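Local coordinates for protein chinitase A (Streptomyces coelicolor, PDB 3EBV) that probably hydrolyses internal glycosidic bonds of chitin, this chain being its family 18 glycoside hydrolase domain, folded as a TIM barrel, at residues A[28-33]-A[282-287]; A[153-156]-A[162-165]; A[208-213]-A[217-222]; A[227-232]-A[273-278]. All blocks are in the same frame, centred on the assembly; numbering follows the deposited sequence.

Contact 1: A[28-33]-A[282-287]. With SO4 (sulfate ion), chain B.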
loop_
_atom_site.group_PDB
_atom_site.type_symbol
_atom_site.label_atom_id
_atom_site.label_comp_id
_atom_site.label_asym_id
_atom_site.label_seq_id
_atom_site.Cartn_x
_atom_site.Cartn_y
_atom_site.Cartn_z
ATOM N N SER A 28 6.114 -8.958 13.418
ATOM C CA SER A 28 7.101 -7.887 13.548
ATOM C C SER A 28 7.702 -7.439 12.209
ATOM O O SER A 28 8.176 -6.295 12.118
ATOM C CB SER A 28 8.228 -8.317 14.493
ATOM O OG SER A 28 8.803 -9.502 14.057
ATOM N N ALA A 29 7.645 -8.310 11.202
ATOM C CA ALA A 29 8.191 -7.984 9.869
ATOM C C ALA A 29 7.553 -6.757 9.251
ATOM O O ALA A 29 8.165 -6.104 8.389
ATOM C CB ALA A 29 8.001 -9.161 8.935
ATOM N N TYR A 30 6.308 -6.440 9.640
ATOM C CA TYR A 30 5.605 -5.340 9.017
ATOM C C TYR A 30 6.017 -4.009 9.609
ATOM O O TYR A 30 5.792 -3.729 10.788
ATOM C CB TYR A 30 4.095 -5.545 9.131
ATOM C CG TYR A 30 3.634 -6.734 8.344
ATOM C CD1 TYR A 30 3.531 -6.662 6.950
ATOM C CD2 TYR A 30 3.340 -7.965 8.982
ATOM C CE1 TYR A 30 3.123 -7.762 6.208
ATOM C CE2 TYR A 30 2.915 -9.081 8.227
ATOM C CZ TYR A 30 2.800 -8.969 6.838
ATOM O OH TYR A 30 2.366 -10.015 6.020
ATOM N N ASP A 31 6.594 -3.159 8.765
ATOM C CA ASP A 31 7.059 -1.838 9.197
ATOM C C ASP A 31 5.972 -0.799 9.098
ATOM O O ASP A 31 5.979 0.180 9.840
ATOM C CB ASP A 31 8.213 -1.397 8.304
ATOM C CG ASP A 31 9.317 -2.379 8.327
ATOM O OD1 ASP A 31 9.987 -2.520 9.387
ATOM O OD2 ASP A 31 9.562 -3.043 7.319
ATOM N N ILE A 32 5.059 -0.979 8.145
ATOM C CA ILE A 32 3.931 -0.096 7.955
ATOM C C ILE A 32 2.714 -0.993 7.935
ATOM O O ILE A 32 2.674 -1.967 7.179
ATOM C CB ILE A 32 4.000 0.708 6.626
ATOM C CG1 ILE A 32 5.274 1.571 6.589
ATOM C CG2 ILE A 32 2.750 1.594 6.461
ATOM C CD1 ILE A 32 5.466 2.292 5.225
ATOM N N ILE A 33 1.755 -0.684 8.806
ATOM C CA ILE A 33 0.492 -1.431 8.879
ATOM C C ILE A 33 -0.613 -0.512 8.403
ATOM O O ILE A 33 -0.822 0.569 8.989
ATOM C CB ILE A 33 0.218 -1.940 10.339
ATOM C CG1 ILE A 33 1.366 -2.819 10.822
ATOM C CG2 ILE A 33 -1.177 -2.632 10.377
ATOM C CD1 ILE A 33 1.326 -3.074 12.359
ATOM N N ALA A 282 4.266 -17.543 6.150
ATOM C CA ALA A 282 5.354 -17.901 5.216
ATOM C C ALA A 282 5.779 -16.676 4.397
ATOM O O ALA A 282 7.003 -16.428 4.224
ATOM C CB ALA A 282 4.913 -19.020 4.302
ATOM N N TRP A 283 4.824 -15.894 3.934
ATOM C CA TRP A 283 5.177 -14.763 3.050
ATOM C C TRP A 283 5.983 -13.736 3.845
ATOM O O TRP A 283 7.088 -13.327 3.410
ATOM C CB TRP A 283 3.899 -14.157 2.440
ATOM C CG TRP A 283 4.119 -13.201 1.286
ATOM C CD1 TRP A 283 3.996 -13.494 -0.041
ATOM C CD2 TRP A 283 4.458 -11.811 1.378
ATOM N NE1 TRP A 283 4.256 -12.360 -0.810
ATOM C CE2 TRP A 283 4.551 -11.315 0.031
ATOM C CE3 TRP A 283 4.744 -10.938 2.442
ATOM C CZ2 TRP A 283 4.868 -9.972 -0.250
ATOM C CZ3 TRP A 283 5.039 -9.599 2.170
ATOM C CH2 TRP A 283 5.134 -9.139 0.825
ATOM N N SER A 284 5.479 -13.255 4.986
ATOM C CA SER A 284 6.214 -12.236 5.726
ATOM C C SER A 284 7.547 -12.775 6.282
ATOM O O SER A 284 8.535 -12.007 6.383
ATOM C CB SER A 284 5.376 -11.566 6.816
ATOM O OG SER A 284 4.904 -12.530 7.767
ATOM N N ASN A 285 7.596 -14.063 6.647
ATOM C CA ASN A 285 8.873 -14.618 7.125
ATOM C C ASN A 285 9.939 -14.460 6.031
ATOM O O ASN A 285 11.050 -14.027 6.321
ATOM C CB ASN A 285 8.746 -16.087 7.514
ATOM C CG ASN A 285 8.175 -16.270 8.913
ATOM O OD1 ASN A 285 8.086 -15.321 9.680
ATOM N ND2 ASN A 285 7.866 -17.521 9.253
ATOM N N SER A 286 9.609 -14.830 4.798
ATOM C CA SER A 286 10.653 -14.909 3.748
ATOM C C SER A 286 10.877 -13.524 3.148
ATOM O O SER A 286 12.034 -13.091 3.035
ATOM C CB SER A 286 10.244 -15.895 2.679
ATOM O OG SER A 286 11.075 -15.711 1.527
ATOM N N VAL A 287 9.806 -12.849 2.714
ATOM C CA VAL A 287 9.955 -11.498 2.121
ATOM C C VAL A 287 10.459 -10.504 3.150
ATOM O O VAL A 287 11.322 -9.666 2.853
ATOM C CB VAL A 287 8.648 -11.030 1.434
ATOM C CG1 VAL A 287 8.830 -9.619 0.867
ATOM C CG2 VAL A 287 8.240 -12.050 0.391
HETATM S S SO4 B . 8.642 -11.753 17.095
HETATM O O1 SO4 B . 8.463 -10.723 18.105
HETATM O O2 SO4 B . 9.349 -12.928 17.621
HETATM O O3 SO4 B . 7.260 -12.108 16.609
HETATM O O4 SO4 B . 9.478 -11.242 16.005
#
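W283 meets Y30 loosely at the start of the last helix: its CE3 lies 4.4 Å from Y30 OH, an oblique approach of hydroxyl to indole.

S284 does most of the touching. Its CB presses on the phenol end of Y30, 3.5 Å from Y30 OH, coming in obliquely to the ring. With chi1 at 59°, S284 OG stands between its own backbone N and carbonyl carbon, turned to the carboxylate of D276. Y30 OH reaches that same carboxylate, so two hydroxyls grip the single oxygen D276 OD2 in a buried spot and fix how the phenol hydroxyl is turned. On the backbone side, A29 CB fits against S284, 3.9 Å from S284 O and 4.1 Å from S284 CB. Just before it, at the surface, S28 OG gives a 2.7 Å hydrogen bond to O4 of a sulfate ion, probably from the crystallisation liquor.

One turn on from W283, V287 CG2 sits over the centre of the indole, 3.7 Å above its plane, and the helical bond from V287 N to W283 O holds the two in step.

W283 and V287 go on to A268 of strand 267-271, and W283 also touches V240 of helix 237-249. Y30 packs on V7 and T270, so helix 282-292 lies against the seam where parallel strands 6-12 and 267-271 close the barrel.

Contact 2: A[153-156]-A[162-165]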
loop_
_atom_site.group_PDB
_atom_site.type_symbol
_atom_site.label_atom_id
_atom_site.label_comp_id
_atom_site.label_asym_id
_atom_site.label_seq_id
_atom_site.Cartn_x
_atom_site.Cartn_y
_atom_site.Cartn_z
ATOM N N ILE A 153 -3.424 -0.846 -13.958
ATOM C CA ILE A 153 -3.939 0.070 -14.997
ATOM C C ILE A 153 -3.708 1.546 -14.658
ATOM O O ILE A 153 -3.772 2.422 -15.559
ATOM C CB ILE A 153 -5.449 -0.115 -15.246
ATOM C CG1 ILE A 153 -6.257 0.079 -13.949
ATOM C CG2 ILE A 153 -5.680 -1.471 -15.881
ATOM C CD1 ILE A 153 -7.771 0.003 -14.145
ATOM N N ASP A 154 -3.409 1.826 -13.384
ATOM C CA ASP A 154 -3.250 3.212 -12.930
ATOM C C ASP A 154 -1.817 3.741 -13.055
ATOM O O ASP A 154 -1.593 4.944 -12.822
ATOM C CB ASP A 154 -3.682 3.311 -11.473
ATOM C CG ASP A 154 -5.150 2.961 -11.262
ATOM O OD1 ASP A 154 -5.993 3.491 -12.014
ATOM O OD2 ASP A 154 -5.442 2.159 -10.352
HETATM N N MSE A 155 -0.852 2.869 -13.380
HETATM C CA MSE A 155 0.556 3.279 -13.449
HETATM C C MSE A 155 1.226 2.779 -14.740
HETATM O O MSE A 155 2.447 2.577 -14.766
HETATM C CB MSE A 155 1.350 2.734 -12.254
HETATM C CG MSE A 155 0.759 3.026 -10.857
HETATM SE SE MSE A 155 0.948 4.929 -10.350
HETATM C CE MSE A 155 2.824 4.948 -10.010
ATOM N N GLN A 156 0.453 2.655 -15.806
ATOM C CA GLN A 156 0.991 2.216 -17.100
ATOM C C GLN A 156 1.762 3.322 -17.813
ATOM O O GLN A 156 2.589 3.050 -18.667
ATOM C CB GLN A 156 -0.140 1.677 -17.969
ATOM C CG GLN A 156 -0.485 0.210 -17.621
ATOM C CD GLN A 156 0.578 -0.772 -18.146
ATOM O OE1 GLN A 156 1.517 -1.182 -17.409
ATOM N NE2 GLN A 156 0.404 -1.180 -19.371
ATOM N N TYR A 162 -3.407 7.949 -10.762
ATOM C CA TYR A 162 -2.502 7.729 -9.634
ATOM C C TYR A 162 -1.075 8.233 -9.903
ATOM O O TYR A 162 -0.434 8.813 -9.037
ATOM C CB TYR A 162 -2.439 6.230 -9.243
ATOM C CG TYR A 162 -3.465 5.789 -8.233
ATOM C CD1 TYR A 162 -4.738 5.393 -8.635
ATOM C CD2 TYR A 162 -3.123 5.745 -6.887
ATOM C CE1 TYR A 162 -5.714 4.961 -7.669
ATOM C CE2 TYR A 162 -4.051 5.288 -5.919
ATOM C CZ TYR A 162 -5.338 4.915 -6.341
ATOM O OH TYR A 162 -6.213 4.524 -5.336
ATOM N N PHE A 163 -0.554 7.983 -11.116
ATOM C CA PHE A 163 0.816 8.312 -11.403
ATOM C C PHE A 163 0.975 9.852 -11.380
ATOM O O PHE A 163 1.923 10.358 -10.768
ATOM C CB PHE A 163 1.242 7.687 -12.754
ATOM C CG PHE A 163 2.720 7.386 -12.861
ATOM C CD1 PHE A 163 3.153 6.215 -13.535
ATOM C CD2 PHE A 163 3.683 8.219 -12.304
ATOM C CE1 PHE A 163 4.561 5.939 -13.654
ATOM C CE2 PHE A 163 5.090 7.946 -12.418
ATOM C CZ PHE A 163 5.498 6.783 -13.116
ATOM N N GLN A 164 0.037 10.553 -12.022
ATOM C CA GLN A 164 0.109 12.030 -12.057
ATOM C C GLN A 164 0.048 12.585 -10.633
ATOM O O GLN A 164 0.798 13.481 -10.284
ATOM C CB GLN A 164 -1.044 12.599 -12.856
ATOM C CG GLN A 164 -0.924 14.114 -13.067
ATOM C CD GLN A 164 0.341 14.515 -13.760
ATOM O OE1 GLN A 164 1.290 15.072 -13.127
ATOM N NE2 GLN A 164 0.401 14.218 -15.073
ATOM N N THR A 165 -0.841 12.000 -9.816
ATOM C CA THR A 165 -0.986 12.445 -8.422
ATOM C C THR A 165 0.297 12.215 -7.665
ATOM O O THR A 165 0.826 13.095 -6.968
ATOM C CB THR A 165 -2.176 11.771 -7.728
ATOM O OG1 THR A 165 -3.362 11.999 -8.494
ATOM C CG2 THR A 165 -2.380 12.319 -6.274
HETATM O O HOH W 1 -5.447 6.244 -11.988
#
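M155, a selenomethionine in this crystal, lays its methyl over one face of the F163 ring. CE stands 3.9 Å from the F163 centroid, 18° off the ring normal, a CH-pi approach displaced toward the rim; SE, 4.7 Å from the same centroid, comes in obliquely as a Met-aromatic contact. The bend at chi2 and chi3, each near -70°, folds the chain back so that SE rests against the helix backbone, 3.5 Å from F163 N, and 3.8 Å from Y162 CB. An alanine in place of F163 would take the ring away from under this methyl, which would probably leave the bent chain free to turn.

The polar part belongs to D154. Its carboxylate comes obliquely to the Y162 ring, CG 3.6 Å from Y162 CD1, the two planes 35° apart. A water donates to D154 OD1 at 2.8 Å and accepts from Y162 N at 2.9 Å, while D154 OD2 accepts from the backbone N of Q151. The Y162 hydroxyl reaches L120 O, on the strand that in family 18 usually carries the DxxDxDxE signature.

An acidic group linked by water to an amide in the first turn of helix 161-168 is likely to be favoured by the helix dipole, while buried M155 and F163 pair through apolar side-chain atoms.

Contact 3: A[208-213]-A[217-222]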
loop_
_atom_site.group_PDB
_atom_site.type_symbol
_atom_site.label_atom_id
_atom_site.label_comp_id
_atom_site.label_asym_id
_atom_site.label_seq_id
_atom_site.Cartn_x
_atom_site.Cartn_y
_atom_site.Cartn_z
ATOM N N ILE A 208 8.576 1.056 -14.980
ATOM C CA ILE A 208 7.868 2.228 -15.510
ATOM C C ILE A 208 7.890 3.338 -14.431
ATOM O O ILE A 208 8.059 4.524 -14.754
ATOM C CB ILE A 208 6.384 1.897 -15.851
ATOM C CG1 ILE A 208 6.281 0.774 -16.886
ATOM C CG2 ILE A 208 5.639 3.132 -16.350
ATOM C CD1 ILE A 208 4.859 0.259 -17.037
ATOM N N GLN A 209 7.683 2.950 -13.162
ATOM C CA GLN A 209 7.727 3.931 -12.051
ATOM C C GLN A 209 9.141 4.473 -11.837
ATOM O O GLN A 209 9.328 5.700 -11.676
ATOM C CB GLN A 209 7.204 3.261 -10.780
ATOM C CG GLN A 209 5.733 2.901 -10.923
ATOM C CD GLN A 209 5.198 2.030 -9.799
ATOM O OE1 GLN A 209 5.585 2.177 -8.644
ATOM N NE2 GLN A 209 4.302 1.118 -10.161
ATOM N N LEU A 210 10.123 3.569 -11.823
ATOM C CA LEU A 210 11.526 3.930 -11.546
ATOM C C LEU A 210 12.134 4.805 -12.639
ATOM O O LEU A 210 13.054 5.586 -12.340
ATOM C CB LEU A 210 12.385 2.689 -11.296
ATOM C CG LEU A 210 11.957 1.830 -10.089
ATOM C CD1 LEU A 210 12.443 0.384 -10.230
ATOM C CD2 LEU A 210 12.492 2.507 -8.793
ATOM N N GLU A 211 11.667 4.635 -13.869
ATOM C CA GLU A 211 12.124 5.463 -14.997
ATOM C C GLU A 211 11.209 6.660 -15.232
ATOM O O GLU A 211 11.509 7.492 -16.111
ATOM C CB GLU A 211 12.239 4.608 -16.295
ATOM C CG GLU A 211 13.255 3.482 -16.176
ATOM C CD GLU A 211 13.459 2.725 -17.503
ATOM O OE1 GLU A 211 12.605 2.861 -18.431
ATOM O OE2 GLU A 211 14.484 1.984 -17.577
ATOM N N GLY A 212 10.095 6.772 -14.484
ATOM C CA GLY A 212 9.089 7.756 -14.792
ATOM C C GLY A 212 8.966 8.889 -13.778
ATOM O O GLY A 212 7.956 9.576 -13.763
ATOM N N GLY A 213 9.977 9.029 -12.939
ATOM C CA GLY A 213 10.073 10.208 -12.050
ATOM C C GLY A 213 9.861 9.956 -10.569
ATOM O O GLY A 213 9.944 10.900 -9.778
ATOM N N SER A 217 13.042 4.875 -3.404
ATOM C CA SER A 217 12.417 4.724 -2.102
ATOM C C SER A 217 10.911 4.888 -2.162
ATOM O O SER A 217 10.235 4.641 -1.135
ATOM C CB SER A 217 12.940 5.764 -1.100
ATOM O OG SER A 217 12.653 7.051 -1.568
ATOM N N GLN A 218 10.386 5.306 -3.318
ATOM C CA GLN A 218 8.944 5.526 -3.454
ATOM C C GLN A 218 8.249 4.384 -4.227
ATOM O O GLN A 218 7.077 4.521 -4.564
ATOM C CB GLN A 218 8.654 6.866 -4.151
ATOM C CG GLN A 218 9.090 8.012 -3.246
ATOM C CD GLN A 218 8.993 9.350 -3.914
ATOM O OE1 GLN A 218 9.402 9.546 -5.067
ATOM N NE2 GLN A 218 8.486 10.326 -3.152
ATOM N N VAL A 219 8.970 3.280 -4.461
ATOM C CA VAL A 219 8.400 2.152 -5.236
ATOM C C VAL A 219 8.453 0.870 -4.406
ATOM O O VAL A 219 9.518 0.494 -3.900
ATOM C CB VAL A 219 9.190 1.956 -6.548
ATOM C CG1 VAL A 219 8.668 0.729 -7.341
ATOM C CG2 VAL A 219 9.077 3.221 -7.436
ATOM N N GLY A 220 7.264 0.266 -4.207
ATOM C CA GLY A 220 7.149 -0.990 -3.423
ATOM C C GLY A 220 6.398 -2.032 -4.260
ATOM O O GLY A 220 5.493 -1.686 -5.031
ATOM N N LEU A 221 6.775 -3.307 -4.065
ATOM C CA LEU A 221 6.149 -4.406 -4.831
ATOM C C LEU A 221 5.014 -5.014 -3.981
ATOM O O LEU A 221 5.302 -5.713 -3.003
ATOM C CB LEU A 221 7.192 -5.507 -5.185
ATOM C CG LEU A 221 8.439 -4.970 -5.920
ATOM C CD1 LEU A 221 9.254 -6.188 -6.246
ATOM C CD2 LEU A 221 8.081 -4.278 -7.213
ATOM N N GLY A 222 3.760 -4.768 -4.398
ATOM C CA GLY A 222 2.591 -5.301 -3.643
ATOM C C GLY A 222 2.095 -6.617 -4.264
ATOM O O GLY A 222 1.824 -6.686 -5.446
HETATM O O HOH W 2 5.011 -0.206 -7.337
#
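Q209 leans on V219 from its first side-chain carbon: Q209 CB lies 3.8 Å from V219 CG2. CG, set beside the backbone N by a chi1 of -65°, starts an extended run toward the barrel sheet, and on its flank it meets the methyl of M155. At the tip the amide oxygen passes V219's other branch, with OE1 3.6 Å from V219 CG1. A water 2.8 Å from Q209 OE1 and equally far from G220 O has the geometry to donate to both, though more acceptors surround it than it has protons, so these bonds may be shared.

V219 thus wedges a methyl to each end of the glutamine, and its CG2 also receives L210 CD2 at 3.7 Å, a purely apolar touch. L210 continues outward onto L247 of helix 237-249 and Y262. Beyond the helix end, G212 N returns to Q209 O.

This is a barrel helix of the (beta/alpha)8 fold packing on the next parallel strand. Helix 199-210 holds strand 219-224 through aliphatic carbons, while a buried glutamine oxygen and a strand carbonyl, both acceptors and unable to bond each other, can be bridged by a water, which may not serve both at once.

Contact 4: A[227-232]-A[273-278]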
loop_
_atom_site.group_PDB
_atom_site.type_symbol
_atom_site.label_atom_id
_atom_site.label_comp_id
_atom_site.label_asym_id
_atom_site.label_seq_id
_atom_site.Cartn_x
_atom_site.Cartn_y
_atom_site.Cartn_z
ATOM N N THR A 227 -2.543 -17.748 -2.163
ATOM C CA THR A 227 -3.518 -17.893 -3.254
ATOM C C THR A 227 -4.946 -17.591 -2.801
ATOM O O THR A 227 -5.839 -17.344 -3.646
ATOM C CB THR A 227 -3.509 -19.322 -3.890
ATOM O OG1 THR A 227 -3.647 -20.268 -2.836
ATOM C CG2 THR A 227 -2.187 -19.554 -4.640
ATOM N N ARG A 228 -5.153 -17.564 -1.475
ATOM C CA ARG A 228 -6.507 -17.241 -0.938
ATOM C C ARG A 228 -6.785 -15.733 -0.947
ATOM O O ARG A 228 -7.928 -15.296 -0.832
ATOM C CB ARG A 228 -6.717 -17.832 0.450
ATOM C CG ARG A 228 -6.658 -19.349 0.473
ATOM C CD ARG A 228 -6.998 -19.867 1.867
ATOM N NE ARG A 228 -6.556 -21.249 2.026
ATOM C CZ ARG A 228 -7.283 -22.316 1.699
ATOM N NH1 ARG A 228 -8.520 -22.170 1.215
ATOM N NH2 ARG A 228 -6.781 -23.535 1.874
ATOM N N ALA A 229 -5.717 -14.946 -1.088
ATOM C CA ALA A 229 -5.795 -13.484 -0.875
ATOM C C ALA A 229 -6.204 -12.691 -2.113
ATOM O O ALA A 229 -6.453 -11.494 -2.014
ATOM C CB ALA A 229 -4.451 -12.956 -0.321
ATOM N N ALA A 230 -6.179 -13.331 -3.287
ATOM C CA ALA A 230 -6.496 -12.658 -4.537
ATOM C C ALA A 230 -6.954 -13.680 -5.570
ATOM O O ALA A 230 -6.623 -14.864 -5.424
ATOM C CB ALA A 230 -5.246 -11.887 -5.061
ATOM N N GLY A 231 -7.641 -13.214 -6.602
ATOM C CA GLY A 231 -8.126 -14.098 -7.664
ATOM C C GLY A 231 -7.016 -14.508 -8.621
ATOM O O GLY A 231 -7.136 -15.504 -9.342
ATOM N N GLY A 232 -5.931 -13.733 -8.640
ATOM C CA GLY A 232 -4.778 -14.068 -9.480
ATOM C C GLY A 232 -3.608 -13.181 -9.107
ATOM O O GLY A 232 -3.799 -12.126 -8.488
ATOM N N THR A 273 -2.247 -9.071 6.117
ATOM C CA THR A 273 -1.630 -9.736 7.284
ATOM C C THR A 273 -2.494 -10.952 7.697
ATOM O O THR A 273 -1.954 -11.983 8.118
ATOM C CB THR A 273 -1.417 -8.758 8.461
ATOM O OG1 THR A 273 -2.677 -8.310 8.959
ATOM C CG2 THR A 273 -0.640 -7.507 7.991
ATOM N N ASN A 274 -3.797 -10.829 7.522
ATOM C CA ASN A 274 -4.726 -11.921 7.950
ATOM C C ASN A 274 -4.544 -13.138 7.086
ATOM O O ASN A 274 -4.465 -14.284 7.598
ATOM C CB ASN A 274 -6.168 -11.400 7.890
ATOM C CG ASN A 274 -6.338 -10.116 8.672
ATOM O OD1 ASN A 274 -6.032 -9.005 8.181
ATOM N ND2 ASN A 274 -6.840 -10.238 9.911
ATOM N N TRP A 275 -4.469 -12.937 5.761
ATOM C CA TRP A 275 -4.225 -14.075 4.890
ATOM C C TRP A 275 -2.803 -14.621 5.101
ATOM O O TRP A 275 -2.596 -15.842 5.041
ATOM C CB TRP A 275 -4.448 -13.709 3.425
ATOM C CG TRP A 275 -5.873 -13.506 3.043
ATOM C CD1 TRP A 275 -6.421 -12.383 2.508
ATOM C CD2 TRP A 275 -6.938 -14.459 3.154
ATOM N NE1 TRP A 275 -7.765 -12.566 2.250
ATOM C CE2 TRP A 275 -8.112 -13.833 2.656
ATOM C CE3 TRP A 275 -7.008 -15.798 3.595
ATOM C CZ2 TRP A 275 -9.377 -14.486 2.613
ATOM C CZ3 TRP A 275 -8.278 -16.444 3.577
ATOM C CH2 TRP A 275 -9.431 -15.786 3.068
ATOM N N ASP A 276 -1.837 -13.748 5.405
ATOM C CA ASP A 276 -0.467 -14.229 5.708
ATOM C C ASP A 276 -0.516 -15.213 6.911
ATOM O O ASP A 276 0.081 -16.294 6.865
ATOM C CB ASP A 276 0.406 -12.978 5.982
ATOM C CG ASP A 276 1.902 -13.248 6.266
ATOM O OD1 ASP A 276 2.508 -14.161 5.652
ATOM O OD2 ASP A 276 2.413 -12.450 7.108
ATOM N N ALA A 277 -1.288 -14.840 7.929
ATOM C CA ALA A 277 -1.418 -15.662 9.169
ATOM C C ALA A 277 -2.096 -16.993 8.857
ATOM O O ALA A 277 -1.653 -18.047 9.369
ATOM C CB ALA A 277 -2.204 -14.907 10.209
ATOM N N THR A 278 -3.158 -16.964 8.037
ATOM C CA THR A 278 -3.789 -18.217 7.608
ATOM C C THR A 278 -2.771 -19.146 6.965
ATOM O O THR A 278 -2.811 -20.393 7.129
ATOM C CB THR A 278 -4.986 -17.921 6.690
ATOM O OG1 THR A 278 -6.024 -17.355 7.514
ATOM C CG2 THR A 278 -5.474 -19.204 5.968
#
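On the rim of the barrel where its strands end, the loop after strand 219-224 lays R228 and A229 over one face of W275, a tryptophan of the short helix 273-278. The two residues divide the indole between them. R228 CB stands over the six-membered ring, 4.1 Å from its centroid and 26° off the normal, and A229 CA stands over the five-membered ring at 3.8 Å and 19°; both are CH-pi contacts. The carbonyl oxygen of R228 comes down on the same face, offset toward the rim, 3.8 Å from W275 CZ2. A229 CB reaches in beside the ring's root, 3.5 Å from W275 CD1.

In the (beta/alpha)8 fold of family 18 chitinases this strand-end side is the one into which the substrate cleft opens, and both segments follow barrel strands, 219-224 and 267-271. W275 stands between the R228-A229 loop and the loop after strand 6-12, where it touches N16 and A18. An alanine here would remove the indole, and would probably leave the R228-A229 loop without the flat surface it rests on, opening a gap toward N16 and A18.

Past CB, the R228 chain runs extended across the indole at about a right angle, CD 4.0 Å from W275 CZ3. Its guanidinium carries on beyond the ring, and CD comes loosely to T278 CG2 at 4.4 Å. The T278 hydroxyl is engaged by that of T19, whose carbonyl oxygen in turn takes N274 ND2.

In the fold
All four contacts fasten parts of one TIM barrel, and along the chain contact 1 encloses the other three. Contacts 1 and 4, with centres 13 Å apart, meet at D276, a residue of contact 4 that joins the rim helix to the last helix. Contacts 2 and 3, centres 11 Å apart, touch where M155 CE packs 3.7 Å from Q209 CG and F163 CE2 lies 3.6 Å from G212 O. The two pairs do not touch: contacts 1 and 3 come within about 5 Å at their nearest atoms, while contacts 1 and 2 lie on opposite sides of the chain's centre, 26 Å between centres. Contact 2 reaches the signature strand 115-120 through Y162 and L120.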